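Local coordinates for protein p13 MTCP-1 (Homo sapiens, PDB 1A1X), which binds the PH domain of the kinases AKT1 and AKT2 and enhances their phosphorylation and activation, at residues Y78-Q89 with L100-D108. Numbering follows the deposited sequence.
Sequences YMDNNSRLWQIQ and LLLKLLPDD
L104 lays its CD1 methyl over one face of the W86 indole, a CH-pi contact 3.7 Å from the centroid of the five-membered ring, while its CB sits against the six-membered ring. CG stands anti to the backbone N of L104 (chi1 177°), and the turn at chi2 brings CD1 over the ring. On the sheet face that carries W86 and L104, L102 CD2 packs against I88 CG1 (3.7 Å) and the Y78 ring together; the L102 and Y78 side chains cross at about a right angle. On the sheet face of Q87 and K103, the Q89 amide lies obliquely across the extended K103 chain, NE2 3.5 Å from K103 CD. K103 NZ is hydrogen-bonded to G4 O and salt-bridged to E5 of the second subunit; Q89 NE2 also reaches that E5, and R42 of the same chain binds Q89 OE1. Strands 85-94 and 97-104 form the last antiparallel hairpin of the closed beta barrel of the TCL1 family. Q87 and K103 form a hydrogen-bonded pair, N to O in both directions; Q89 N bonds L101 O beyond it, and L105 N adds a nearly straight bond to L85 O (2.9 Å, 167°). One water bridges L85 N and L105 O. At the indole edge, in its plane, D80 OD2 accepts W86 NE1 (2.9 Å, 176°), which fixes the ring's rotation beneath L104. D80 OD1 takes N82 N, an Asx turn, and R84 N from opposite faces of its carboxylate; W70 meets the indole edge-to-face.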
ATOM      1  N   TYR A  78      12.012 -10.287   0.012  1.00 14.26           N
ATOM      2  CA  TYR A  78      12.404 -11.290   0.992  1.00 12.21           C
ATOM      3  C   TYR A  78      12.437 -12.670   0.378  1.00 12.38           C
ATOM      4  O   TYR A  78      11.626 -12.991  -0.490  1.00 13.31           O
ATOM      5  CB  TYR A  78      11.408 -11.325   2.148  1.00 11.37           C
ATOM      6  CG  TYR A  78      11.527 -10.192   3.132  1.00 13.61           C
ATOM      7  CD1 TYR A  78      12.361 -10.298   4.244  1.00 11.56           C
ATOM      8  CD2 TYR A  78      10.789  -9.024   2.969  1.00 10.08           C
ATOM      9  CE1 TYR A  78      12.457  -9.266   5.170  1.00 13.82           C
ATOM     10  CE2 TYR A  78      10.877  -7.992   3.885  1.00 13.45           C
ATOM     11  CZ  TYR A  78      11.712  -8.114   4.982  1.00 16.37           C
ATOM     12  OH  TYR A  78      11.810  -7.077   5.880  1.00 15.20           O
ATOM     13  N   MET A  79      13.399 -13.475   0.811  1.00 12.71           N
ATOM     14  CA  MET A  79      13.477 -14.847   0.353  1.00 13.56           C
ATOM     15  C   MET A  79      13.041 -15.680   1.555  1.00 12.04           C
ATOM     16  O   MET A  79      13.540 -15.472   2.658  1.00 14.41           O
ATOM     17  CB  MET A  79      14.897 -15.239  -0.065  1.00 11.12           C
ATOM     18  CG  MET A  79      14.968 -16.693  -0.539  1.00 14.73           C
ATOM     19  SD  MET A  79      16.573 -17.247  -1.095  1.00 19.00           S
ATOM     20  CE  MET A  79      16.481 -16.854  -2.811  1.00 15.38           C
ATOM     21  N   ASP A  80      12.073 -16.572   1.357  1.00 10.24           N
ATOM     22  CA  ASP A  80      11.594 -17.416   2.439  1.00 10.68           C
ATOM     23  C   ASP A  80      12.389 -18.718   2.550  1.00 13.19           C
ATOM     24  O   ASP A  80      13.382 -18.913   1.837  1.00 16.65           O
ATOM     25  CB  ASP A  80      10.086 -17.688   2.319  1.00 11.02           C
ATOM     26  CG  ASP A  80       9.690 -18.458   1.047  1.00 13.93           C
ATOM     27  OD1 ASP A  80      10.516 -19.191   0.465  1.00 13.00           O
ATOM     28  OD2 ASP A  80       8.509 -18.344   0.642  1.00 15.93           O
ATOM     29  N   ASN A  81      11.935 -19.613   3.420  1.00 16.40           N
ATOM     30  CA  ASN A  81      12.605 -20.892   3.631  1.00 18.10           C
ATOM     31  C   ASN A  81      12.505 -21.871   2.459  1.00 16.47           C
ATOM     32  O   ASN A  81      13.273 -22.828   2.389  1.00 17.21           O
ATOM     33  CB  ASN A  81      12.098 -21.539   4.912  1.00 13.98           C
ATOM     34  CG  ASN A  81      10.611 -21.599   4.956  1.00 14.03           C
ATOM     35  OD1 ASN A  81       9.946 -20.583   5.147  1.00 13.53           O
ATOM     36  ND2 ASN A  81      10.065 -22.782   4.724  1.00 16.16           N
ATOM     37  N   ASN A  82      11.579 -21.620   1.535  1.00 17.77           N
ATOM     38  CA  ASN A  82      11.410 -22.466   0.348  1.00 16.10           C
ATOM     39  C   ASN A  82      12.117 -21.872  -0.879  1.00 16.16           C
ATOM     40  O   ASN A  82      11.934 -22.357  -1.993  1.00 19.80           O
ATOM     41  CB  ASN A  82       9.928 -22.632   0.018  1.00 18.78           C
ATOM     42  CG  ASN A  82       9.157 -23.312   1.118  1.00 22.33           C
ATOM     43  OD1 ASN A  82       8.018 -22.950   1.412  1.00 23.21           O
ATOM     44  ND2 ASN A  82       9.770 -24.308   1.733  1.00 27.16           N
ATOM     45  N   SER A  83      12.895 -20.812  -0.666  1.00 17.04           N
ATOM     46  CA  SER A  83      13.627 -20.100  -1.724  1.00 17.78           C
ATOM     47  C   SER A  83      12.764 -19.198  -2.600  1.00 17.32           C
ATOM     48  O   SER A  83      13.237 -18.690  -3.618  1.00 21.76           O
ATOM     49  CB  SER A  83      14.429 -21.051  -2.622  1.00 18.73           C
ATOM     50  OG  SER A  83      15.623 -21.458  -1.990  1.00 31.03           O
ATOM     51  N   ARG A  84      11.506 -19.002  -2.216  1.00 16.34           N
ATOM     52  CA  ARG A  84      10.611 -18.144  -2.980  1.00 15.27           C
ATOM     53  C   ARG A  84      10.859 -16.692  -2.610  1.00 14.93           C
ATOM     54  O   ARG A  84      11.289 -16.400  -1.496  1.00 12.68           O
ATOM     55  CB  ARG A  84       9.165 -18.511  -2.701  1.00 17.72           C
ATOM     56  CG  ARG A  84       8.852 -19.935  -3.037  1.00 25.25           C
ATOM     57  CD  ARG A  84       7.465 -20.294  -2.573  1.00 34.69           C
ATOM     58  NE  ARG A  84       7.167 -21.707  -2.796  1.00 42.42           N
ATOM     59  CZ  ARG A  84       6.460 -22.457  -1.958  1.00 45.31           C
ATOM     60  NH1 ARG A  84       5.980 -21.927  -0.838  1.00 47.22           N
ATOM     61  NH2 ARG A  84       6.234 -23.736  -2.239  1.00 47.36           N
ATOM     62  N   LEU A  85      10.601 -15.792  -3.556  1.00 14.33           N
ATOM     63  CA  LEU A  85      10.796 -14.359  -3.362  1.00 17.03           C
ATOM     64  C   LEU A  85       9.487 -13.626  -3.156  1.00 15.42           C
ATOM     65  O   LEU A  85       8.482 -13.928  -3.796  1.00 15.71           O
ATOM     66  CB  LEU A  85      11.538 -13.748  -4.551  1.00 20.80           C
ATOM     67  CG  LEU A  85      13.061 -13.623  -4.473  1.00 24.06           C
ATOM     68  CD1 LEU A  85      13.676 -14.891  -3.937  1.00 25.84           C
ATOM     69  CD2 LEU A  85      13.611 -13.300  -5.847  1.00 31.93           C
ATOM     70  N   TRP A  86       9.511 -12.676  -2.229  1.00 14.08           N
ATOM     71  CA  TRP A  86       8.351 -11.862  -1.899  1.00 10.66           C
ATOM     72  C   TRP A  86       8.745 -10.412  -2.114  1.00 12.64           C
ATOM     73  O   TRP A  86       9.680  -9.927  -1.490  1.00 13.85           O
ATOM     74  CB  TRP A  86       7.943 -12.062  -0.439  1.00  7.24           C
ATOM     75  CG  TRP A  86       7.480 -13.445  -0.120  1.00  9.74           C
ATOM     76  CD1 TRP A  86       8.247 -14.578  -0.087  1.00 10.12           C
ATOM     77  CD2 TRP A  86       6.153 -13.848   0.243  1.00  8.32           C
ATOM     78  NE1 TRP A  86       7.480 -15.656   0.274  1.00 12.02           N
ATOM     79  CE2 TRP A  86       6.192 -15.241   0.484  1.00  8.47           C
ATOM     80  CE3 TRP A  86       4.935 -13.169   0.394  1.00  9.41           C
ATOM     81  CZ2 TRP A  86       5.058 -15.973   0.866  1.00 11.95           C
ATOM     82  CZ3 TRP A  86       3.809 -13.893   0.778  1.00  8.69           C
ATOM     83  CH2 TRP A  86       3.879 -15.281   1.008  1.00 15.01           C
ATOM     84  N   GLN A  87       8.048  -9.735  -3.014  1.00 11.88           N
ATOM     85  CA  GLN A  87       8.334  -8.341  -3.324  1.00 11.39           C
ATOM     86  C   GLN A  87       7.773  -7.408  -2.260  1.00 12.00           C
ATOM     87  O   GLN A  87       6.629  -7.564  -1.850  1.00 11.24           O
ATOM     88  CB  GLN A  87       7.699  -7.980  -4.677  1.00 14.49           C
ATOM     89  CG  GLN A  87       7.966  -6.555  -5.142  1.00 18.40           C
ATOM     90  CD  GLN A  87       9.431  -6.318  -5.475  1.00 23.31           C
ATOM     91  OE1 GLN A  87      10.001  -7.004  -6.328  1.00 27.67           O
ATOM     92  NE2 GLN A  87      10.047  -5.346  -4.805  1.00 26.80           N
ATOM     93  N   ILE A  88       8.576  -6.462  -1.782  1.00 11.31           N
ATOM     94  CA  ILE A  88       8.063  -5.499  -0.811  1.00 12.62           C
ATOM     95  C   ILE A  88       7.368  -4.444  -1.672  1.00 11.88           C
ATOM     96  O   ILE A  88       8.030  -3.702  -2.394  1.00 14.98           O
ATOM     97  CB  ILE A  88       9.188  -4.824   0.010  1.00 15.22           C
ATOM     98  CG1 ILE A  88       9.888  -5.841   0.917  1.00 17.20           C
ATOM     99  CG2 ILE A  88       8.614  -3.696   0.869  1.00 12.57           C
ATOM    100  CD1 ILE A  88      11.149  -5.290   1.594  1.00 13.83           C
ATOM    101  N   GLN A  89       6.038  -4.441  -1.672  1.00 15.00           N
ATOM    102  CA  GLN A  89       5.284  -3.470  -2.469  1.00 16.39           C
ATOM    103  C   GLN A  89       5.203  -2.120  -1.777  1.00 16.88           C
ATOM    104  O   GLN A  89       5.129  -1.076  -2.429  1.00 19.34           O
ATOM    105  CB  GLN A  89       3.914  -4.015  -2.834  1.00 12.14           C
ATOM    106  CG  GLN A  89       4.023  -5.310  -3.602  1.00 13.54           C
ATOM    107  CD  GLN A  89       2.761  -5.625  -4.349  1.00  9.67           C
ATOM    108  OE1 GLN A  89       1.791  -6.094  -3.772  1.00 12.98           O
ATOM    109  NE2 GLN A  89       2.761  -5.356  -5.645  1.00 13.21           N
ATOM    110  N   LEU A 100       4.382  -3.721   6.357  1.00 10.42           N
ATOM    111  CA  LEU A 100       5.036  -4.244   5.162  1.00  8.12           C
ATOM    112  C   LEU A 100       3.950  -4.886   4.338  1.00  7.89           C
ATOM    113  O   LEU A 100       3.051  -5.516   4.894  1.00  8.59           O
ATOM    114  CB  LEU A 100       6.060  -5.324   5.510  1.00 10.38           C
ATOM    115  CG  LEU A 100       7.425  -4.945   6.080  1.00  8.57           C
ATOM    116  CD1 LEU A 100       8.137  -6.205   6.546  1.00 12.70           C
ATOM    117  CD2 LEU A 100       8.244  -4.219   5.031  1.00 11.56           C
ATOM    118  N   LEU A 101       3.972  -4.638   3.030  1.00  8.76           N
ATOM    119  CA  LEU A 101       3.019  -5.264   2.125  1.00 10.93           C
ATOM    120  C   LEU A 101       3.873  -6.099   1.178  1.00 12.06           C
ATOM    121  O   LEU A 101       4.599  -5.559   0.332  1.00 13.11           O
ATOM    122  CB  LEU A 101       2.179  -4.243   1.345  1.00  9.65           C
ATOM    123  CG  LEU A 101       1.127  -4.957   0.480  1.00 11.27           C
ATOM    124  CD1 LEU A 101       0.129  -5.677   1.375  1.00 11.25           C
ATOM    125  CD2 LEU A 101       0.424  -3.975  -0.456  1.00 12.23           C
ATOM    126  N   LEU A 102       3.807  -7.418   1.369  1.00 12.14           N
ATOM    127  CA  LEU A 102       4.580  -8.390   0.594  1.00 12.70           C
ATOM    128  C   LEU A 102       3.765  -9.123  -0.459  1.00 11.45           C
ATOM    129  O   LEU A 102       2.631  -9.518  -0.215  1.00 14.27           O
ATOM    130  CB  LEU A 102       5.191  -9.432   1.536  1.00  9.65           C
ATOM    131  CG  LEU A 102       6.044  -8.918   2.690  1.00 12.23           C
ATOM    132  CD1 LEU A 102       6.544 -10.085   3.547  1.00 11.94           C
ATOM    133  CD2 LEU A 102       7.202  -8.119   2.128  1.00 11.88           C
ATOM    134  N   LYS A 103       4.384  -9.368  -1.605  1.00 10.60           N
ATOM    135  CA  LYS A 103       3.717 -10.070  -2.682  1.00 10.78           C
ATOM    136  C   LYS A 103       4.555 -11.264  -3.112  1.00  8.25           C
ATOM    137  O   LYS A 103       5.708 -11.104  -3.512  1.00  9.80           O
ATOM    138  CB  LYS A 103       3.501  -9.131  -3.875  1.00 14.08           C
ATOM    139  CG  LYS A 103       2.707  -9.757  -5.025  1.00 12.97           C
ATOM    140  CD  LYS A 103       2.535  -8.788  -6.170  1.00 18.27           C
ATOM    141  CE  LYS A 103       1.749  -9.429  -7.281  1.00 19.25           C
ATOM    142  NZ  LYS A 103       1.446  -8.472  -8.370  1.00 26.24           N
ATOM    143  N   LEU A 104       3.973 -12.456  -3.025  1.00  8.70           N
ATOM    144  CA  LEU A 104       4.677 -13.674  -3.423  1.00 10.28           C
ATOM    145  C   LEU A 104       4.802 -13.720  -4.938  1.00  9.18           C
ATOM    146  O   LEU A 104       3.800 -13.721  -5.649  1.00 11.41           O
ATOM    147  CB  LEU A 104       3.942 -14.917  -2.919  1.00 10.80           C
ATOM    148  CG  LEU A 104       4.560 -16.241  -3.353  1.00 10.58           C
ATOM    149  CD1 LEU A 104       6.011 -16.331  -2.894  1.00 10.79           C
ATOM    150  CD2 LEU A 104       3.740 -17.380  -2.800  1.00 11.82           C
ATOM    151  N   LEU A 105       6.038 -13.716  -5.417  1.00  6.87           N
ATOM    152  CA  LEU A 105       6.329 -13.743  -6.840  1.00  9.92           C
ATOM    153  C   LEU A 105       6.478 -15.177  -7.348  1.00 15.63           C
ATOM    154  O   LEU A 105       6.788 -16.088  -6.574  1.00 14.69           O
ATOM    155  CB  LEU A 105       7.618 -12.966  -7.106  1.00 10.09           C
ATOM    156  CG  LEU A 105       7.618 -11.487  -6.705  1.00  8.13           C
ATOM    157  CD1 LEU A 105       9.011 -10.904  -6.916  1.00 12.90           C
ATOM    158  CD2 LEU A 105       6.599 -10.727  -7.519  1.00 12.11           C
ATOM    159  N   PRO A 106       6.237 -15.401  -8.653  1.00 19.64           N
ATOM    160  CA  PRO A 106       6.361 -16.747  -9.226  1.00 22.67           C
ATOM    161  C   PRO A 106       7.817 -17.167  -9.179  1.00 25.96           C
ATOM    162  O   PRO A 106       8.705 -16.325  -9.332  1.00 29.22           O
ATOM    163  CB  PRO A 106       5.867 -16.558 -10.661  1.00 20.17           C
ATOM    164  CG  PRO A 106       6.177 -15.122 -10.954  1.00 18.51           C
ATOM    165  CD  PRO A 106       5.806 -14.426  -9.670  1.00 19.87           C
ATOM    166  N   ASP A 107       8.079 -18.443  -8.920  1.00 30.85           N
ATOM    167  CA  ASP A 107       9.467 -18.896  -8.849  1.00 37.83           C
ATOM    168  C   ASP A 107      10.134 -18.809 -10.209  1.00 41.65           C
ATOM    169  O   ASP A 107       9.590 -19.291 -11.199  1.00 40.17           O
ATOM    170  CB  ASP A 107       9.568 -20.327  -8.317  1.00 43.05           C
ATOM    171  CG  ASP A 107      11.014 -20.752  -8.058  1.00 51.89           C
ATOM    172  OD1 ASP A 107      11.729 -21.099  -9.032  1.00 53.03           O
ATOM    173  OD2 ASP A 107      11.436 -20.729  -6.876  1.00 54.46           O
ATOM    174  N   ASP A 108      11.295 -18.162 -10.258  1.00 46.19           N
ATOM    175  CA  ASP A 108      12.028 -18.028 -11.510  1.00 50.93           C
ATOM    176  C   ASP A 108      13.383 -18.722 -11.402  1.00 51.95           C
ATOM    177  O   ASP A 108      13.355 -19.948 -11.167  1.00 53.18           O
ATOM    178  CB  ASP A 108      12.212 -16.551 -11.880  1.00 51.88           C
ATOM    179  CG  ASP A 108      12.763 -16.358 -13.298  1.00 52.53           C
ATOM    180  OD1 ASP A 108      12.839 -17.345 -14.071  1.00 50.50           O
ATOM    181  OD2 ASP A 108      13.112 -15.207 -13.641  1.00 55.16           O
ATOM    182  OXT ASP A 108      14.413 -18.153 -11.744  1.00 53.01           O
TER
HETATM  183  O   HOH W   1       9.350 -16.827  -5.915  1.00 17.49           O